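Local coordinates for protein botulinum neurotoxin type G (Clostridium botulinum, PDB 3MPP) that binds the neuronal cell surface as the receptor-binding domain of the toxin, targeting the host cells into whose cytosol the light chain is delivered, at residues 39-44 / 425-430; 92-97 / 101-106; 182-187 / 199-204; 245-250 / 377-382; 251-256 / 260-265. The protein carries 4 engineered substitutions. All blocks are in the same frame, centred on the assembly; numbering follows the deposited sequence.

Contact 1 of 5, residues 39-44 / 425-430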
# COMPACT_ATOMS: atom_id res chain seq x y z
N GLN A 39 8.15 3.00 10.91
CA GLN A 39 6.74 2.64 11.06
C GLN A 39 6.44 2.14 12.46
O GLN A 39 7.28 1.50 13.06
CB GLN A 39 6.35 1.54 10.06
CG GLN A 39 6.73 1.84 8.62
CD GLN A 39 6.36 0.69 7.68
OE1 GLN A 39 5.93 -0.39 8.12
NE2 GLN A 39 6.52 0.91 6.38
N PHE A 40 5.24 2.42 12.98
CA PHE A 40 4.84 1.81 14.25
C PHE A 40 3.44 1.20 14.25
O PHE A 40 2.55 1.65 13.55
CB PHE A 40 5.03 2.75 15.47
CG PHE A 40 4.12 3.95 15.49
CD1 PHE A 40 2.85 3.86 16.04
CD2 PHE A 40 4.56 5.18 15.01
CE1 PHE A 40 2.01 4.96 16.09
CE2 PHE A 40 3.72 6.29 15.05
CZ PHE A 40 2.44 6.18 15.60
N LYS A 41 3.29 0.17 15.08
CA LYS A 41 2.06 -0.59 15.18
C LYS A 41 1.45 -0.42 16.57
O LYS A 41 2.10 -0.71 17.58
CB LYS A 41 2.36 -2.07 14.92
CG LYS A 41 1.16 -3.01 14.87
CD LYS A 41 1.71 -4.44 14.71
CE LYS A 41 0.66 -5.52 14.68
NZ LYS A 41 1.33 -6.85 14.52
N LEU A 42 0.21 0.05 16.62
CA LEU A 42 -0.57 0.09 17.86
C LEU A 42 -1.44 -1.15 17.96
O LEU A 42 -2.23 -1.43 17.07
CB LEU A 42 -1.46 1.33 17.87
CG LEU A 42 -0.77 2.70 17.72
CD1 LEU A 42 -1.79 3.81 17.65
CD2 LEU A 42 0.20 2.92 18.88
N ASN A 43 -1.27 -1.88 19.06
CA ASN A 43 -2.10 -3.04 19.40
C ASN A 43 -3.20 -2.60 20.35
O ASN A 43 -3.21 -1.45 20.80
CB ASN A 43 -1.24 -4.13 20.06
CG ASN A 43 -0.10 -4.63 19.17
OD1 ASN A 43 1.07 -4.66 19.57
ND2 ASN A 43 -0.44 -5.01 17.95
N ASN A 44 -4.13 -3.50 20.67
CA ASN A 44 -5.26 -3.13 21.51
C ASN A 44 -4.97 -3.37 22.98
O ASN A 44 -5.48 -4.30 23.58
CB ASN A 44 -6.54 -3.86 21.10
CG ASN A 44 -7.78 -3.22 21.72
OD1 ASN A 44 -7.67 -2.23 22.45
ND2 ASN A 44 -8.95 -3.78 21.44
N VAL A 425 2.01 -12.86 1.57
CA VAL A 425 1.03 -13.20 2.60
C VAL A 425 1.25 -12.27 3.79
O VAL A 425 2.36 -12.17 4.29
CB VAL A 425 1.18 -14.65 3.10
CG1 VAL A 425 0.16 -14.92 4.20
CG2 VAL A 425 1.03 -15.64 1.95
N ASP A 426 0.19 -11.59 4.23
CA ASP A 426 0.32 -10.57 5.26
C ASP A 426 -0.71 -10.87 6.34
O ASP A 426 -1.81 -11.33 6.02
CB ASP A 426 0.05 -9.18 4.65
CG ASP A 426 0.24 -8.05 5.63
OD1 ASP A 426 1.40 -7.63 5.87
OD2 ASP A 426 -0.77 -7.55 6.16
N GLU A 427 -0.38 -10.61 7.60
CA GLU A 427 -1.31 -10.91 8.70
C GLU A 427 -2.60 -10.13 8.63
O GLU A 427 -3.61 -10.57 9.19
CB GLU A 427 -0.65 -10.69 10.08
CG GLU A 427 -0.38 -9.25 10.42
CD GLU A 427 0.01 -9.05 11.88
OE1 GLU A 427 -0.24 -9.96 12.70
OE2 GLU A 427 0.56 -7.99 12.22
N GLY A 428 -2.58 -8.97 7.98
CA GLY A 428 -3.76 -8.13 7.89
C GLY A 428 -4.70 -8.54 6.76
O GLY A 428 -5.68 -7.87 6.51
N TRP A 429 -4.37 -9.64 6.08
CA TRP A 429 -5.22 -10.15 4.99
C TRP A 429 -5.20 -11.68 5.00
O TRP A 429 -4.23 -12.29 4.57
CB TRP A 429 -4.74 -9.66 3.62
CG TRP A 429 -5.71 -10.01 2.48
CD1 TRP A 429 -5.85 -11.23 1.87
CD2 TRP A 429 -6.70 -9.15 1.89
NE1 TRP A 429 -6.86 -11.17 0.92
CE2 TRP A 429 -7.39 -9.91 0.91
CE3 TRP A 429 -7.04 -7.80 2.06
CZ2 TRP A 429 -8.40 -9.36 0.12
CZ3 TRP A 429 -8.06 -7.26 1.28
CH2 TRP A 429 -8.72 -8.04 0.31
N THR A 430 -6.26 -12.30 5.49
CA THR A 430 -6.27 -13.76 5.57
C THR A 430 -7.32 -14.33 4.63
O THR A 430 -8.35 -13.71 4.40
CB THR A 430 -6.60 -14.25 6.99
OG1 THR A 430 -7.93 -13.82 7.33
CG2 THR A 430 -5.62 -13.66 7.98
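The carboxylate of Glu427 receives Lys41 at its rim: NZ of Lys41 lies 2.7 Å from Glu427 OE2, on the syn lone pair of that oxygen. Glu427 OE1 stays back, 3.9 Å from Lys41 NZ, so the salt bridge is carried by one oxygen. A second carboxylate, that of Asp426, is met from above its plane, where Gly428 N donates to Asp426 OD2 at 2.9 Å and makes an Asx turn. This turn lies inside the type I turn from Asp426 to Trp429, which presents Glu427 outward; Arg74 and Asn141 also bind Asp426 OD2. The backbones remain far apart, 12.0 Å from Lys41 CA to Gly428 CA. Lys41 spans the gap with a fully extended chain, CG anti to the backbone N (chi1 -175°), and Glu427 comes from the opposite direction. Lys41 also makes a cation-pi contact with Phe195. The bridge thus joins the two halves of the receptor-binding domain at their surface: the loop after strand 420-423 meets strand 39-43, itself flanked in its sheet by strands 30-33 and 195-204.

Contact 2 of 5, residues 92-97 / 101-106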
# COMPACT_ATOMS: atom_id res chain seq x y z
N THR A 92 -10.99 5.50 18.84
CA THR A 92 -10.01 6.56 18.62
C THR A 92 -8.64 5.91 18.39
O THR A 92 -8.35 4.84 18.95
CB THR A 92 -9.98 7.48 19.86
OG1 THR A 92 -11.30 7.97 20.08
CG2 THR A 92 -9.05 8.67 19.65
N ILE A 93 -7.83 6.52 17.55
CA ILE A 93 -6.46 6.07 17.36
C ILE A 93 -5.46 7.18 17.67
O ILE A 93 -4.36 6.91 18.15
CB ILE A 93 -6.20 5.53 15.94
CG1 ILE A 93 -6.53 6.57 14.88
CG2 ILE A 93 -7.00 4.25 15.69
CD1 ILE A 93 -5.98 6.20 13.49
N ILE A 94 -5.84 8.43 17.39
CA ILE A 94 -4.99 9.58 17.67
C ILE A 94 -5.86 10.70 18.23
O ILE A 94 -6.92 11.00 17.69
CB ILE A 94 -4.28 10.10 16.40
CG1 ILE A 94 -3.58 8.96 15.65
CG2 ILE A 94 -3.27 11.18 16.77
CD1 ILE A 94 -3.11 9.35 14.25
N SER A 95 -5.41 11.33 19.32
CA SER A 95 -6.19 12.40 19.91
C SER A 95 -5.34 13.48 20.54
O SER A 95 -4.21 13.23 20.99
CB SER A 95 -7.16 11.84 20.95
OG SER A 95 -6.48 11.54 22.15
N CYS A 96 -5.90 14.68 20.57
CA CYS A 96 -5.29 15.84 21.21
C CYS A 96 -6.43 16.57 21.92
O CYS A 96 -7.06 17.46 21.35
CB CYS A 96 -4.65 16.73 20.15
SG CYS A 96 -3.62 18.06 20.79
N ILE A 97 -6.67 16.18 23.17
CA ILE A 97 -7.90 16.53 23.86
C ILE A 97 -7.58 17.04 25.26
O ILE A 97 -6.64 16.58 25.90
CB ILE A 97 -8.81 15.30 24.02
CG1 ILE A 97 -9.23 14.74 22.65
CG2 ILE A 97 -10.02 15.62 24.92
CD1 ILE A 97 -10.37 15.49 21.99
N SER A 101 -12.28 18.54 25.17
CA SER A 101 -12.27 19.37 23.97
C SER A 101 -10.93 19.32 23.23
O SER A 101 -9.86 19.36 23.85
CB SER A 101 -12.63 20.81 24.31
OG SER A 101 -12.44 21.65 23.19
N GLY A 102 -10.99 19.23 21.90
CA GLY A 102 -9.81 19.16 21.07
C GLY A 102 -10.14 18.45 19.77
O GLY A 102 -11.24 18.63 19.25
N TRP A 103 -9.21 17.64 19.26
CA TRP A 103 -9.45 16.84 18.06
C TRP A 103 -9.05 15.39 18.24
O TRP A 103 -8.17 15.06 19.03
CB TRP A 103 -8.74 17.41 16.84
CG TRP A 103 -7.24 17.46 16.95
CD1 TRP A 103 -6.48 18.54 17.29
CD2 TRP A 103 -6.31 16.39 16.71
NE1 TRP A 103 -5.15 18.22 17.28
CE2 TRP A 103 -5.02 16.90 16.93
CE3 TRP A 103 -6.45 15.04 16.34
CZ2 TRP A 103 -3.87 16.12 16.79
CZ3 TRP A 103 -5.30 14.27 16.20
CH2 TRP A 103 -4.03 14.81 16.42
N LYS A 104 -9.70 14.52 17.47
CA LYS A 104 -9.35 13.11 17.49
C LYS A 104 -9.51 12.51 16.10
O LYS A 104 -10.38 12.93 15.33
CB LYS A 104 -10.22 12.35 18.49
CG LYS A 104 -11.66 12.15 18.05
CD LYS A 104 -12.48 11.45 19.13
CE LYS A 104 -13.92 11.24 18.68
NZ LYS A 104 -14.67 10.28 19.55
N VAL A 105 -8.64 11.55 15.79
CA VAL A 105 -8.79 10.72 14.63
C VAL A 105 -9.29 9.36 15.12
O VAL A 105 -8.72 8.76 16.05
CB VAL A 105 -7.45 10.57 13.86
CG1 VAL A 105 -7.58 9.57 12.72
CG2 VAL A 105 -6.99 11.93 13.34
N SER A 106 -10.37 8.88 14.52
CA SER A 106 -10.91 7.58 14.90
C SER A 106 -11.17 6.70 13.67
O SER A 106 -11.21 7.17 12.53
CB SER A 106 -12.19 7.76 15.72
OG SER A 106 -13.23 8.29 14.93
O HOH W 1 -13.76 7.81 19.02
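Residues 92-97 and 101-106 pair as an antiparallel beta hairpin with a classic bulge, in the lectin-like beta sandwich of the N-terminal half. Backbone bonds come first: at the bulge Val105 O accepts from both Ile93 N (2.8 Å) and Ile94 N (3.2 Å), and Val105 N returns a bond to Ile94 O. Farther along, Cys96 and Trp103 form a hydrogen-bonded pair through both their N and O atoms. Apolar contacts gather on the face bearing Ile94, Cys96, Trp103 and Val105, which turns toward Phe71 and Ile69 of strand 67-74. There Ile94 CG2 meets the indole at its edge, 3.7 Å from Trp103 CH2. On the opposite face, with Thr92, Ser95 and Lys104, one water accepts from Lys104 NZ and is hydrogen-bonded to Thr92 OG1, each at 2.7 Å. A chi1 of 61° swings the Trp103 indole across to Cys96, whose CB makes a CH-pi contact over one indole face, 3.2 Å from Trp103 CE2, while Cys96 SG lies obliquely, 4.5 Å from the centroid of the Trp103 five-membered ring.

Contact 3 of 5, residues 182-187 / 199-204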
# COMPACT_ATOMS: atom_id res chain seq x y z
N ILE A 182 -0.19 14.66 22.43
CA ILE A 182 -0.87 13.88 21.41
C ILE A 182 -0.72 12.42 21.77
O ILE A 182 0.40 11.91 21.87
CB ILE A 182 -0.31 14.14 20.00
CG1 ILE A 182 -0.53 15.62 19.63
CG2 ILE A 182 -0.97 13.19 18.98
CD1 ILE A 182 0.10 16.03 18.32
N ASP A 183 -1.84 11.74 21.99
CA ASP A 183 -1.82 10.33 22.35
C ASP A 183 -2.12 9.44 21.16
O ASP A 183 -3.17 9.56 20.52
CB ASP A 183 -2.83 10.02 23.44
CG ASP A 183 -2.38 10.49 24.81
OD1 ASP A 183 -1.26 11.02 24.94
OD2 ASP A 183 -3.17 10.32 25.77
N PHE A 184 -1.19 8.53 20.88
CA PHE A 184 -1.39 7.49 19.88
C PHE A 184 -1.74 6.22 20.62
O PHE A 184 -0.90 5.67 21.36
CB PHE A 184 -0.13 7.31 19.04
CG PHE A 184 0.27 8.55 18.30
CD1 PHE A 184 0.03 8.66 16.94
CD2 PHE A 184 0.87 9.61 18.96
CE1 PHE A 184 0.40 9.81 16.24
CE2 PHE A 184 1.24 10.76 18.27
CZ PHE A 184 1.00 10.86 16.91
N LYS A 185 -2.98 5.77 20.45
CA LYS A 185 -3.51 4.69 21.28
C LYS A 185 -4.92 4.34 20.84
O LYS A 185 -5.69 5.21 20.48
CB LYS A 185 -3.55 5.18 22.74
CG LYS A 185 -4.00 4.16 23.75
CD LYS A 185 -4.11 4.82 25.13
CE LYS A 185 -4.30 3.78 26.23
NZ LYS A 185 -4.08 4.37 27.58
N LEU A 186 -5.25 3.05 20.86
CA LEU A 186 -6.62 2.61 20.57
C LEU A 186 -7.52 2.87 21.77
O LEU A 186 -7.27 2.34 22.85
CB LEU A 186 -6.66 1.12 20.22
CG LEU A 186 -6.35 0.70 18.77
CD1 LEU A 186 -5.06 1.33 18.24
CD2 LEU A 186 -6.29 -0.83 18.66
N ILE A 187 -8.56 3.67 21.59
CA ILE A 187 -9.54 3.92 22.65
C ILE A 187 -10.92 3.40 22.27
O ILE A 187 -11.44 3.77 21.21
CB ILE A 187 -9.68 5.44 22.96
CG1 ILE A 187 -8.31 6.12 23.09
CG2 ILE A 187 -10.55 5.65 24.21
CD1 ILE A 187 -7.43 5.53 24.16
N LYS A 199 2.70 5.65 9.90
CA LYS A 199 4.02 6.13 9.52
C LYS A 199 3.91 7.58 9.08
O LYS A 199 2.82 8.07 8.78
CB LYS A 199 4.62 5.29 8.37
CG LYS A 199 3.95 5.51 7.02
CD LYS A 199 4.71 4.75 5.91
CE LYS A 199 3.92 4.71 4.60
NZ LYS A 199 4.76 4.20 3.45
N ASP A 200 5.05 8.27 9.06
CA ASP A 200 5.14 9.64 8.59
C ASP A 200 4.13 10.57 9.25
O ASP A 200 3.45 11.32 8.56
CB ASP A 200 4.93 9.69 7.07
CG ASP A 200 6.01 8.96 6.30
OD1 ASP A 200 7.15 8.87 6.81
OD2 ASP A 200 5.73 8.48 5.19
N PHE A 201 4.03 10.52 10.58
CA PHE A 201 3.11 11.44 11.24
C PHE A 201 3.71 12.84 11.33
O PHE A 201 4.84 13.02 11.80
CB PHE A 201 2.68 10.95 12.62
CG PHE A 201 1.68 11.86 13.28
CD1 PHE A 201 0.32 11.64 13.14
CD2 PHE A 201 2.10 12.97 14.01
CE1 PHE A 201 -0.60 12.49 13.73
CE2 PHE A 201 1.18 13.81 14.60
CZ PHE A 201 -0.17 13.58 14.46
N ASN A 202 2.94 13.83 10.87
CA ASN A 202 3.37 15.22 10.83
C ASN A 202 2.24 16.15 11.23
O ASN A 202 1.10 15.95 10.85
CB ASN A 202 3.79 15.61 9.41
CG ASN A 202 5.08 14.96 8.99
OD1 ASN A 202 5.07 13.97 8.25
ND2 ASN A 202 6.20 15.52 9.42
N ILE A 203 2.60 17.20 11.98
CA ILE A 203 1.69 18.29 12.29
C ILE A 203 2.18 19.56 11.62
O ILE A 203 3.37 19.85 11.66
CB ILE A 203 1.68 18.58 13.79
CG1 ILE A 203 1.39 17.32 14.60
CG2 ILE A 203 0.67 19.68 14.11
CD1 ILE A 203 -0.07 17.11 14.87
N PHE A 204 1.27 20.32 11.02
CA PHE A 204 1.62 21.62 10.46
C PHE A 204 0.82 22.75 11.10
O PHE A 204 -0.36 22.58 11.42
CB PHE A 204 1.42 21.63 8.94
CG PHE A 204 2.34 20.69 8.21
CD1 PHE A 204 3.61 21.09 7.84
CD2 PHE A 204 1.93 19.40 7.91
CE1 PHE A 204 4.45 20.23 7.18
CE2 PHE A 204 2.77 18.54 7.24
CZ PHE A 204 4.04 18.95 6.88
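Two different first torsions bring the phenyl rings together: Phe184 has CG anti to its carbonyl carbon (chi1 -61°), whereas the Phe201 side chain swings to the trans position (chi1 -177°). The rings meet between the two sheets of a beta sandwich, the lectin-like architecture of the N-terminal half of the receptor-binding domain. Strand 182-187 belongs to one sheet and strand 199-204 to the other; their local axes approach no closer than 11.8 Å, so side chains alone bridge the gap and no hydrogen bond crosses it. The aromatic pair is T-shaped, with Phe184 supplying the edge and Phe201 the face. Their planes stand at 86° and the ring centroids are 4.8 Å apart. CZ of Phe184 is over the centre of the Phe201 ring, with CE1 of Phe184 beside it at 3.6 Å from Phe201 CD1. All four touching residues are buried. Other core residues pack around the pair: Leu42 and Leu7 touch Phe184, Ile69 touches Phe201 and Ile203, and Leu5 touches both Ile182 and Ile203, while Ile94 of the hairpin next door packs on Ile182 and Phe184. Beside the rings the two isoleucines meet end to end, Ile182 CD1 standing 3.6 Å from Ile203 CD1.

Contact 4 of 5, residues 245-250 / 377-382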
# COMPACT_ATOMS: atom_id res chain seq x y z
N GLN A 245 -2.29 -5.00 -12.94
CA GLN A 245 -3.11 -3.79 -12.86
C GLN A 245 -4.13 -3.68 -14.01
O GLN A 245 -5.21 -3.16 -13.81
CB GLN A 245 -2.25 -2.51 -12.82
CG GLN A 245 -3.11 -1.23 -12.71
CD GLN A 245 -2.30 0.05 -12.80
OE1 GLN A 245 -1.22 0.07 -13.38
NE2 GLN A 245 -2.80 1.12 -12.19
N GLY A 246 -3.79 -4.18 -15.19
CA GLY A 246 -4.71 -4.09 -16.32
C GLY A 246 -5.80 -5.15 -16.33
O GLY A 246 -6.88 -4.94 -16.87
N MET A 247 -5.52 -6.30 -15.72
CA MET A 247 -6.47 -7.41 -15.68
C MET A 247 -6.52 -7.86 -14.24
O MET A 247 -5.84 -8.81 -13.84
CB MET A 247 -6.01 -8.53 -16.61
CG MET A 247 -5.83 -8.01 -18.05
SD MET A 247 -5.38 -9.24 -19.28
CE MET A 247 -6.85 -10.27 -19.21
N GLN A 248 -7.29 -7.14 -13.44
CA GLN A 248 -7.23 -7.28 -11.99
C GLN A 248 -8.00 -8.50 -11.48
O GLN A 248 -7.81 -8.93 -10.35
CB GLN A 248 -7.76 -6.01 -11.31
CG GLN A 248 -7.11 -4.75 -11.85
CD GLN A 248 -7.31 -3.55 -10.97
OE1 GLN A 248 -8.06 -3.61 -9.99
NE2 GLN A 248 -6.64 -2.45 -11.31
N ASN A 249 -8.86 -9.06 -12.32
CA ASN A 249 -9.79 -10.07 -11.83
C ASN A 249 -9.39 -11.49 -12.22
O ASN A 249 -10.15 -12.43 -12.05
CB ASN A 249 -11.22 -9.73 -12.25
CG ASN A 249 -11.60 -8.29 -11.89
OD1 ASN A 249 -11.93 -7.48 -12.77
ND2 ASN A 249 -11.54 -7.96 -10.60
N ILE A 250 -8.17 -11.62 -12.74
CA ILE A 250 -7.58 -12.92 -13.02
C ILE A 250 -6.27 -13.08 -12.27
O ILE A 250 -5.73 -12.12 -11.71
CB ILE A 250 -7.35 -13.15 -14.54
CG1 ILE A 250 -6.50 -12.03 -15.16
CG2 ILE A 250 -8.70 -13.21 -15.27
CD1 ILE A 250 -5.00 -12.10 -14.84
N PHE A 377 7.06 -7.67 -19.62
CA PHE A 377 6.11 -8.72 -19.24
C PHE A 377 4.70 -8.16 -19.24
O PHE A 377 4.45 -7.02 -18.81
CB PHE A 377 6.40 -9.25 -17.83
CG PHE A 377 7.58 -10.18 -17.73
CD1 PHE A 377 8.60 -10.15 -18.67
CD2 PHE A 377 7.69 -11.04 -16.65
CE1 PHE A 377 9.69 -11.02 -18.57
CE2 PHE A 377 8.77 -11.90 -16.53
CZ PHE A 377 9.77 -11.90 -17.49
N GLY A 378 3.75 -8.98 -19.67
CA GLY A 378 2.36 -8.60 -19.73
C GLY A 378 1.50 -9.83 -19.89
O GLY A 378 1.90 -10.95 -19.53
N ILE A 379 0.31 -9.62 -20.43
CA ILE A 379 -0.63 -10.70 -20.70
C ILE A 379 -1.11 -10.50 -22.13
O ILE A 379 -1.55 -9.40 -22.51
CB ILE A 379 -1.81 -10.68 -19.72
CG1 ILE A 379 -1.30 -10.83 -18.28
CG2 ILE A 379 -2.80 -11.82 -20.02
CD1 ILE A 379 -2.40 -10.72 -17.22
N GLY A 380 -0.99 -11.54 -22.95
CA GLY A 380 -1.32 -11.41 -24.35
C GLY A 380 -2.22 -12.51 -24.86
O GLY A 380 -2.28 -13.59 -24.30
N LYS A 381 -2.93 -12.23 -25.95
CA LYS A 381 -3.82 -13.20 -26.58
C LYS A 381 -3.03 -14.03 -27.59
O LYS A 381 -2.41 -13.46 -28.47
CB LYS A 381 -4.95 -12.48 -27.32
CG LYS A 381 -6.13 -12.12 -26.47
CD LYS A 381 -7.10 -11.23 -27.25
CE LYS A 381 -8.53 -11.54 -26.86
NZ LYS A 381 -8.61 -12.10 -25.48
N PHE A 382 -3.07 -15.35 -27.45
CA PHE A 382 -2.35 -16.24 -28.35
C PHE A 382 -3.30 -17.33 -28.87
O PHE A 382 -4.39 -17.52 -28.32
CB PHE A 382 -1.16 -16.93 -27.64
CG PHE A 382 -0.04 -15.98 -27.24
CD1 PHE A 382 -0.14 -15.19 -26.10
CD2 PHE A 382 1.12 -15.91 -28.00
CE1 PHE A 382 0.90 -14.33 -25.73
CE2 PHE A 382 2.17 -15.05 -27.66
CZ PHE A 382 2.05 -14.25 -26.51
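A type I turn from Met247 to Ile250, in the loop between strands 239-244 and 250-255, packs on strand 373-382 in the C-terminal half of the receptor-binding domain. Ile379 is the shared partner. Its CG2 branch meets the thioether of Met247, with Met247 SD 3.7 Å from Ile379 CG2. A first torsion of 56° in Ile250 sends its CG1-CD1 arm toward the other branch of Ile379, and the CD1 methyls of Ile250 and Ile379 abut, 3.8 Å apart. Ile379 CD1 also lies 3.9 Å from Met247 SD. The loop braces itself internally: Gln248 NE2 donates to Gln245 O at 3.0 Å, on a carbonyl lone pair and in its own amide plane. The contact is apolar and lies at the surface. The backbone N of Ile379 is hydrogen-bonded to Tyr403 OH, of the probable ganglioside-binding motif, and the side chain of Ile379 is about 10 Å from that of Trp402. The contact thus lies within the beta-trefoil of the C-terminal half, joining the turn that leads into strand 250-255 to strand 373-382.

Contact 5 of 5, residues 251-256 / 260-265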
# COMPACT_ATOMS: atom_id res chain seq x y z
N TYR A 251 -5.78 -14.31 -12.20
CA TYR A 251 -4.43 -14.54 -11.72
C TYR A 251 -3.71 -15.41 -12.74
O TYR A 251 -4.35 -15.96 -13.65
CB TYR A 251 -4.41 -15.18 -10.32
CG TYR A 251 -5.03 -16.56 -10.25
CD1 TYR A 251 -4.23 -17.69 -10.31
CD2 TYR A 251 -6.41 -16.73 -10.11
CE1 TYR A 251 -4.77 -18.95 -10.25
CE2 TYR A 251 -6.97 -18.00 -10.04
CZ TYR A 251 -6.14 -19.10 -10.11
OH TYR A 251 -6.65 -20.37 -10.05
N ILE A 252 -2.39 -15.52 -12.58
CA ILE A 252 -1.58 -16.37 -13.46
C ILE A 252 -1.34 -17.76 -12.85
O ILE A 252 -0.80 -17.90 -11.76
CB ILE A 252 -0.21 -15.73 -13.81
CG1 ILE A 252 -0.37 -14.24 -14.18
CG2 ILE A 252 0.44 -16.54 -14.94
CD1 ILE A 252 -1.25 -14.00 -15.40
N LYS A 253 -1.72 -18.77 -13.62
CA LYS A 253 -1.72 -20.16 -13.20
C LYS A 253 -0.79 -20.96 -14.13
O LYS A 253 -0.78 -20.74 -15.34
CB LYS A 253 -3.16 -20.68 -13.31
CG LYS A 253 -3.42 -22.09 -12.87
CD LYS A 253 -4.86 -22.47 -13.19
CE LYS A 253 -5.27 -23.79 -12.53
NZ LYS A 253 -4.90 -24.98 -13.35
N TYR A 254 -0.00 -21.87 -13.57
CA TYR A 254 0.84 -22.76 -14.36
C TYR A 254 -0.02 -23.69 -15.22
O TYR A 254 -0.93 -24.35 -14.73
CB TYR A 254 1.76 -23.57 -13.45
CG TYR A 254 2.72 -24.50 -14.17
CD1 TYR A 254 3.70 -23.99 -15.02
CD2 TYR A 254 2.66 -25.87 -13.98
CE1 TYR A 254 4.59 -24.84 -15.67
CE2 TYR A 254 3.54 -26.72 -14.63
CZ TYR A 254 4.50 -26.20 -15.46
OH TYR A 254 5.37 -27.05 -16.10
N PHE A 255 0.28 -23.73 -16.50
CA PHE A 255 -0.42 -24.59 -17.44
C PHE A 255 0.56 -25.69 -17.77
O PHE A 255 1.47 -25.48 -18.57
CB PHE A 255 -0.80 -23.79 -18.69
CG PHE A 255 -1.48 -24.59 -19.76
CD1 PHE A 255 -1.26 -24.30 -21.10
CD2 PHE A 255 -2.34 -25.63 -19.45
CE1 PHE A 255 -1.89 -25.03 -22.10
CE2 PHE A 255 -2.98 -26.36 -20.44
CZ PHE A 255 -2.75 -26.06 -21.77
N SER A 256 0.39 -26.85 -17.12
CA SER A 256 1.30 -27.99 -17.19
C SER A 256 1.61 -28.46 -18.60
O SER A 256 2.75 -28.81 -18.91
CB SER A 256 0.71 -29.18 -16.42
OG SER A 256 0.83 -28.99 -15.03
N MET A 260 3.74 -22.88 -19.42
CA MET A 260 3.39 -21.46 -19.48
C MET A 260 2.50 -21.03 -18.33
O MET A 260 1.99 -21.86 -17.58
CB MET A 260 2.67 -21.13 -20.79
CG MET A 260 3.51 -21.36 -22.03
SD MET A 260 2.53 -21.26 -23.54
CE MET A 260 3.79 -21.69 -24.74
N GLY A 261 2.30 -19.71 -18.22
CA GLY A 261 1.30 -19.16 -17.32
C GLY A 261 0.08 -18.76 -18.12
O GLY A 261 0.19 -18.00 -19.09
N GLU A 262 -1.09 -19.27 -17.73
CA GLU A 262 -2.34 -18.88 -18.36
C GLU A 262 -3.14 -18.11 -17.31
O GLU A 262 -2.87 -18.24 -16.12
CB GLU A 262 -3.13 -20.13 -18.79
CG GLU A 262 -3.24 -21.16 -17.66
CD GLU A 262 -4.04 -22.41 -18.04
OE1 GLU A 262 -4.35 -22.61 -19.24
OE2 GLU A 262 -4.37 -23.19 -17.11
N THR A 263 -4.09 -17.29 -17.74
CA THR A 263 -4.94 -16.62 -16.75
C THR A 263 -6.02 -17.57 -16.24
O THR A 263 -6.38 -18.52 -16.91
CB THR A 263 -5.58 -15.33 -17.31
OG1 THR A 263 -6.45 -15.66 -18.40
CG2 THR A 263 -4.50 -14.34 -17.79
N ALA A 264 -6.50 -17.30 -15.03
CA ALA A 264 -7.69 -17.95 -14.50
C ALA A 264 -8.43 -16.90 -13.68
O ALA A 264 -7.81 -16.01 -13.11
CB ALA A 264 -7.30 -19.16 -13.64
N PRO A 265 -9.77 -17.00 -13.62
CA PRO A 265 -10.53 -16.02 -12.85
C PRO A 265 -10.26 -16.15 -11.35
O PRO A 265 -10.23 -17.28 -10.85
CB PRO A 265 -12.00 -16.38 -13.14
CG PRO A 265 -11.97 -17.34 -14.28
CD PRO A 265 -10.63 -18.01 -14.27
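The side chains of Phe255 and Glu262 run nearly perpendicular, yet their flat groups lie almost parallel, ring and carboxylate planes 11° apart. OE1 of Glu262 sits over one face of the ring toward its rim, 3.5 Å from Phe255 CG. A chi1 of 49° tucks CG of Glu262 over its own backbone, and the extended chain carries the carboxylate to the ring. Lys253 runs alongside Glu262 and points the same way; Lys253 NZ stays 4.2 Å from Glu262 OE2, opposite charges too far apart for a salt bridge. These side chains share one face of an antiparallel beta hairpin, strands 250-255 and 260-270 of the beta-trefoil half. Backbone hydrogen bonds pair Tyr251 with Ala264, Lys253 with Glu262 and Phe255 with Met260; Lys253 N lies 2.8 Å from Glu262 O. Tyr251 turns its ring face to Ala264, whose CB makes a CH-pi contact 4.1 Å from the Tyr251 ring centroid, while Pro265 O lies near the ring edge. On the other face, which turns toward Ile379 and Phe397, Ile252 CG2 packs on the backbone of Gly261, 3.6 Å from Gly261 CA, and Ile252 CD1 meets Thr263 CG2 at 4.0 Å.

From the N terminus, contact 1 opens first, at 39-44, and closes last, at 425-430, so its long loop encloses all the others and ties the two halves of the domain together. Within it, contact 2 closes a short hairpin loop before contact 3 opens. These two lie about 9 Å apart between centres, sharing the sheet in which strands 90-98 and 181-187 are neighbours; contact 3 then joins that sheet to the one holding strand 39-43 of contact 1. In the trefoil half, contact 4 closes a loop that contains the hairpin of contact 5, and the two touch through Ile379 and Thr263. The contacts are nested or in series; none cross.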